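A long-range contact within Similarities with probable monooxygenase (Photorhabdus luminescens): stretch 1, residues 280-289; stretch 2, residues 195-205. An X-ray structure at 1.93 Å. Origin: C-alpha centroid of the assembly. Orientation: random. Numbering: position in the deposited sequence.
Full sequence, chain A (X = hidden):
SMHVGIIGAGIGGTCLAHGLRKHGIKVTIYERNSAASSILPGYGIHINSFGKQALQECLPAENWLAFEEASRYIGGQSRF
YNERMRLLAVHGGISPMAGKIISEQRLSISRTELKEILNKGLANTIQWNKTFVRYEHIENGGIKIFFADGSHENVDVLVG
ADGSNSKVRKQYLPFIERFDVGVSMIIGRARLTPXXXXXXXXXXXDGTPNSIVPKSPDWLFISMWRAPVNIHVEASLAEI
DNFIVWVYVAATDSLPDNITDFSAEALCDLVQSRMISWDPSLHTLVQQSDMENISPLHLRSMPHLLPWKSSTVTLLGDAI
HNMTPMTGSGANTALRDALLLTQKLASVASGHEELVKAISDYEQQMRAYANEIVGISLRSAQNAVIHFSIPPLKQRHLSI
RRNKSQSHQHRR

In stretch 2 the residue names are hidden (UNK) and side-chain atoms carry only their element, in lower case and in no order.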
# COMPACT_ATOMS: atom_id res chain seq x y z
N PRO A 280 25.60 -5.86 17.43
CA PRO A 280 24.70 -6.72 18.18
C PRO A 280 23.25 -6.22 18.32
O PRO A 280 22.36 -7.03 18.41
CB PRO A 280 25.36 -6.80 19.57
CG PRO A 280 26.82 -6.67 19.28
CD PRO A 280 26.90 -5.70 18.11
N SER A 281 23.04 -4.91 18.36
CA SER A 281 21.68 -4.34 18.49
C SER A 281 20.78 -4.76 17.33
O SER A 281 19.58 -5.01 17.48
CB SER A 281 21.75 -2.82 18.60
OG SER A 281 22.38 -2.24 17.44
N LEU A 282 21.40 -4.89 16.16
CA LEU A 282 20.68 -5.30 14.96
C LEU A 282 20.30 -6.75 15.11
O LEU A 282 19.19 -7.14 14.75
CB LEU A 282 21.54 -5.06 13.73
CG LEU A 282 21.90 -3.59 13.57
CD1 LEU A 282 22.97 -3.39 12.51
CD2 LEU A 282 20.67 -2.75 13.28
N HIS A 283 21.18 -7.55 15.69
CA HIS A 283 20.85 -8.96 15.95
C HIS A 283 19.71 -9.11 16.93
O HIS A 283 18.82 -9.94 16.74
CB HIS A 283 22.09 -9.72 16.40
CG HIS A 283 23.06 -9.95 15.29
ND1 HIS A 283 23.00 -11.07 14.48
CD2 HIS A 283 24.03 -9.16 14.78
CE1 HIS A 283 23.94 -10.99 13.56
NE2 HIS A 283 24.58 -9.85 13.72
N THR A 284 19.77 -8.32 18.00
CA THR A 284 18.73 -8.33 19.05
C THR A 284 17.36 -8.03 18.45
O THR A 284 16.38 -8.73 18.70
CB THR A 284 19.09 -7.29 20.13
OG1 THR A 284 20.39 -7.58 20.65
CG2 THR A 284 18.05 -7.28 21.25
N LEU A 285 17.31 -7.01 17.59
CA LEU A 285 16.07 -6.64 16.91
C LEU A 285 15.50 -7.83 16.13
O LEU A 285 14.33 -8.19 16.27
CB LEU A 285 16.34 -5.44 15.98
CG LEU A 285 15.19 -4.90 15.15
CD1 LEU A 285 14.01 -4.56 16.04
CD2 LEU A 285 15.63 -3.67 14.40
N VAL A 286 16.33 -8.44 15.29
CA VAL A 286 15.84 -9.51 14.44
C VAL A 286 15.45 -10.74 15.29
O VAL A 286 14.38 -11.33 15.09
CB VAL A 286 16.86 -9.85 13.33
CG1 VAL A 286 16.46 -11.09 12.55
CG2 VAL A 286 17.03 -8.66 12.41
N GLN A 287 16.27 -11.08 16.29
CA GLN A 287 15.98 -12.20 17.20
C GLN A 287 14.65 -12.03 17.96
O GLN A 287 13.96 -12.99 18.25
CB GLN A 287 17.15 -12.40 18.19
CG GLN A 287 18.43 -12.95 17.56
CD GLN A 287 19.70 -12.70 18.41
OE1 GLN A 287 19.62 -12.15 19.50
NE2 GLN A 287 20.88 -13.11 17.90
N GLN A 288 14.28 -10.79 18.26
CA GLN A 288 13.08 -10.52 19.04
C GLN A 288 11.87 -10.24 18.18
O GLN A 288 10.84 -9.77 18.69
CB GLN A 288 13.34 -9.34 19.98
CG GLN A 288 14.41 -9.67 21.01
CD GLN A 288 14.04 -10.92 21.78
OE1 GLN A 288 12.87 -11.09 22.15
NE2 GLN A 288 15.00 -11.83 21.97
N SER A 289 11.97 -10.53 16.89
CA SER A 289 10.84 -10.28 16.01
C SER A 289 9.75 -11.35 16.14
O SER A 289 9.95 -12.46 16.64
CB SER A 289 11.33 -10.10 14.57
OG SER A 289 12.12 -8.92 14.50
N UNK A 195 10.38 -4.54 28.01
CA UNK A 195 11.67 -5.22 28.01
C UNK A 195 12.51 -4.86 26.80
O UNK A 195 13.69 -4.44 26.94
c UNK A 195 11.45 -6.73 28.07
N UNK A 196 11.92 -4.94 25.61
CA UNK A 196 12.69 -4.67 24.41
C UNK A 196 13.17 -3.24 24.39
O UNK A 196 14.27 -2.95 23.93
c UNK A 196 11.90 -4.99 23.13
c UNK A 196 12.73 -4.92 21.85
c UNK A 196 11.88 -5.25 20.64
c UNK A 196 13.94 -5.85 21.94
N UNK A 197 12.35 -2.33 24.88
CA UNK A 197 12.73 -0.93 24.98
C UNK A 197 14.00 -0.74 25.82
O UNK A 197 14.86 0.07 25.47
o UNK A 197 10.46 -0.11 24.67
c UNK A 197 11.97 1.35 25.74
c UNK A 197 11.57 -0.08 25.57
N UNK A 198 14.13 -1.52 26.89
CA UNK A 198 15.32 -1.47 27.74
C UNK A 198 16.58 -1.97 27.04
O UNK A 198 17.68 -1.53 27.34
c UNK A 198 15.07 -2.26 29.02
N UNK A 199 16.41 -2.91 26.13
CA UNK A 199 17.55 -3.63 25.57
C UNK A 199 18.03 -3.08 24.25
O UNK A 199 19.03 -3.55 23.72
c UNK A 199 18.09 -5.94 27.60
c UNK A 199 16.38 -7.22 26.41
c UNK A 199 16.88 -5.82 26.73
c UNK A 199 17.19 -5.10 25.42
N UNK A 200 17.33 -2.08 23.73
CA UNK A 200 17.73 -1.47 22.46
C UNK A 200 18.17 -0.02 22.68
O UNK A 200 17.58 0.68 23.49
c UNK A 200 16.18 -2.89 20.89
c UNK A 200 17.30 -3.55 20.12
c UNK A 200 14.96 -2.77 19.98
c UNK A 200 16.57 -1.53 21.47
N UNK A 201 19.17 0.46 21.91
CA UNK A 201 19.54 1.89 22.04
C UNK A 201 18.44 2.86 21.61
O UNK A 201 17.57 2.50 20.82
c UNK A 201 19.88 -0.18 20.80
c UNK A 201 20.78 2.02 21.14
c UNK A 201 21.12 0.65 20.67
N UNK A 202 18.47 4.10 22.12
CA UNK A 202 17.36 5.05 21.90
C UNK A 202 17.05 5.34 20.43
O UNK A 202 15.88 5.50 20.08
c UNK A 202 17.68 7.54 24.88
n UNK A 202 18.11 7.39 26.13
c UNK A 202 17.32 6.27 24.13
o UNK A 202 17.56 8.64 24.34
c UNK A 202 17.60 6.36 22.63
N UNK A 203 18.06 5.37 19.57
CA UNK A 203 17.83 5.62 18.14
C UNK A 203 16.95 4.56 17.43
O UNK A 203 16.45 4.81 16.33
o UNK A 203 20.08 3.96 18.54
c UNK A 203 19.15 5.81 17.38
n UNK A 203 20.92 4.41 16.53
c UNK A 203 20.09 4.64 17.52
N UNK A 204 16.74 3.42 18.07
CA UNK A 204 15.84 2.41 17.52
C UNK A 204 14.37 2.69 17.85
O UNK A 204 13.48 2.13 17.23
c UNK A 204 18.64 1.05 17.45
c UNK A 204 18.44 -1.39 16.21
c UNK A 204 19.66 -0.74 16.24
c UNK A 204 17.32 -0.81 16.78
c UNK A 204 17.41 0.41 17.41
c UNK A 204 16.20 1.02 18.05
c UNK A 204 19.76 0.48 16.87
N UNK A 205 14.13 3.56 18.84
CA UNK A 205 12.78 3.73 19.39
C UNK A 205 12.20 5.16 19.32
O UNK A 205 11.05 5.37 19.70
c UNK A 205 13.55 1.98 21.04
n UNK A 205 13.79 3.85 24.21
c UNK A 205 12.81 3.29 20.85
n UNK A 205 14.82 2.02 23.20
c UNK A 205 13.63 1.55 22.49
c UNK A 205 14.87 3.08 24.01
n UNK A 205 16.00 3.39 24.63

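Position 195 has one side-chain carbon and nothing beyond it. It touches nothing on stretch 1. A lone CB means alanine, Ala195.

Position 196 has four side-chain carbons, forked at the second. Its CA-to-CB bond points toward stretch 1. One branch tip touches Gln288 and Thr284. The fork at the second carbon identifies leucine, Leu196, with chi1 t and chi2 p. Leu196 CD1 lies 4.0 Å from Gln288 CG and 4.4 Å from Thr284 CG2.

Position 197 has one carbon carrying an oxygen and a carbon. It is out of reach of stretch 1. Branching at CB with one oxygen gives threonine, Thr197.

Position 198 again has a single carbon, with no contact across. It is Ala198.

Position 199 has four carbons, forked at the second. Its CA-to-CB bond points toward stretch 1. CB stays 4.8 Å from Thr284 CG2, too far to count as a contact. It is Leu199, largely exposed.

Position 200 has the same forked set of four carbons. CA-to-CB points sideways, yet the end of the side chain comes nearer to the helix. One branch tip touches Ser281 and Thr284. This is Leu200, with chi1 m and chi2 t. Leu200 CD2 sits 3.8 Å from Ser281 O and 4.0 Å from Thr284 CG2. The other branch tip, Leu200 CD1, is 4.4 Å from Leu285 CD1.

Position 201 has three carbons that close a ring onto the backbone N. The ring carbon bonded to N touches Ser281. The closed ring can only be proline, Pro201. Pro201 CD lies 3.9 Å from Ser281 CB.

Position 202 has three carbons, the third carrying one oxygen and one nitrogen. It is out of reach of stretch 1. The length and the amide give glutamine, Gln202.

Position 203 has two carbons, the second carrying one oxygen and one nitrogen. It makes no contact across. The shorter amide is asparagine, Asn203.

Position 204 has one carbon followed by a ring of six carbons, with no oxygen. Its CA-to-CB bond points toward stretch 1. The ring touches Ser281, Leu282 and Leu285. A bare six-carbon ring is phenylalanine, Phe204. Phe204 CZ lies 3.3 Å from Ser281 OG and 3.7 Å from Leu282 CD2. Leu285 CD2 meets the ring edge, 4.0 Å from Phe204 CE2.

Position 205 has three carbons, a nitrogen, then a carbon carrying two more nitrogens. This is a guanidinium, hence arginine, Arg205. It does not reach stretch 1. It turns back on its own stretch: Arg205 NE donates to Leu200 O at 3.1 Å, and NH2 adds a weak bond to the same Leu200 O at 3.3 Å.

No hydrogen bond crosses between the stretches. The contact works by packing and buries 374 Å² in all. Stretch 1 is helical from 280 to 287. Ser281, Thr284 and Leu285 lie three and four residues apart along the helix, and Gln288 follows just past its end. Leu196 packs on Gln288 and Thr284, Leu200 on Ser281, Thr284 and Leu285, Pro201 on Ser281, and Phe204 on Ser281, Leu282 and Leu285. Leu285 meets both Leu200 and Phe204, which ties these two residues into one apolar patch.

Stretch 2, residues 195-205: ALTALLPQNFR
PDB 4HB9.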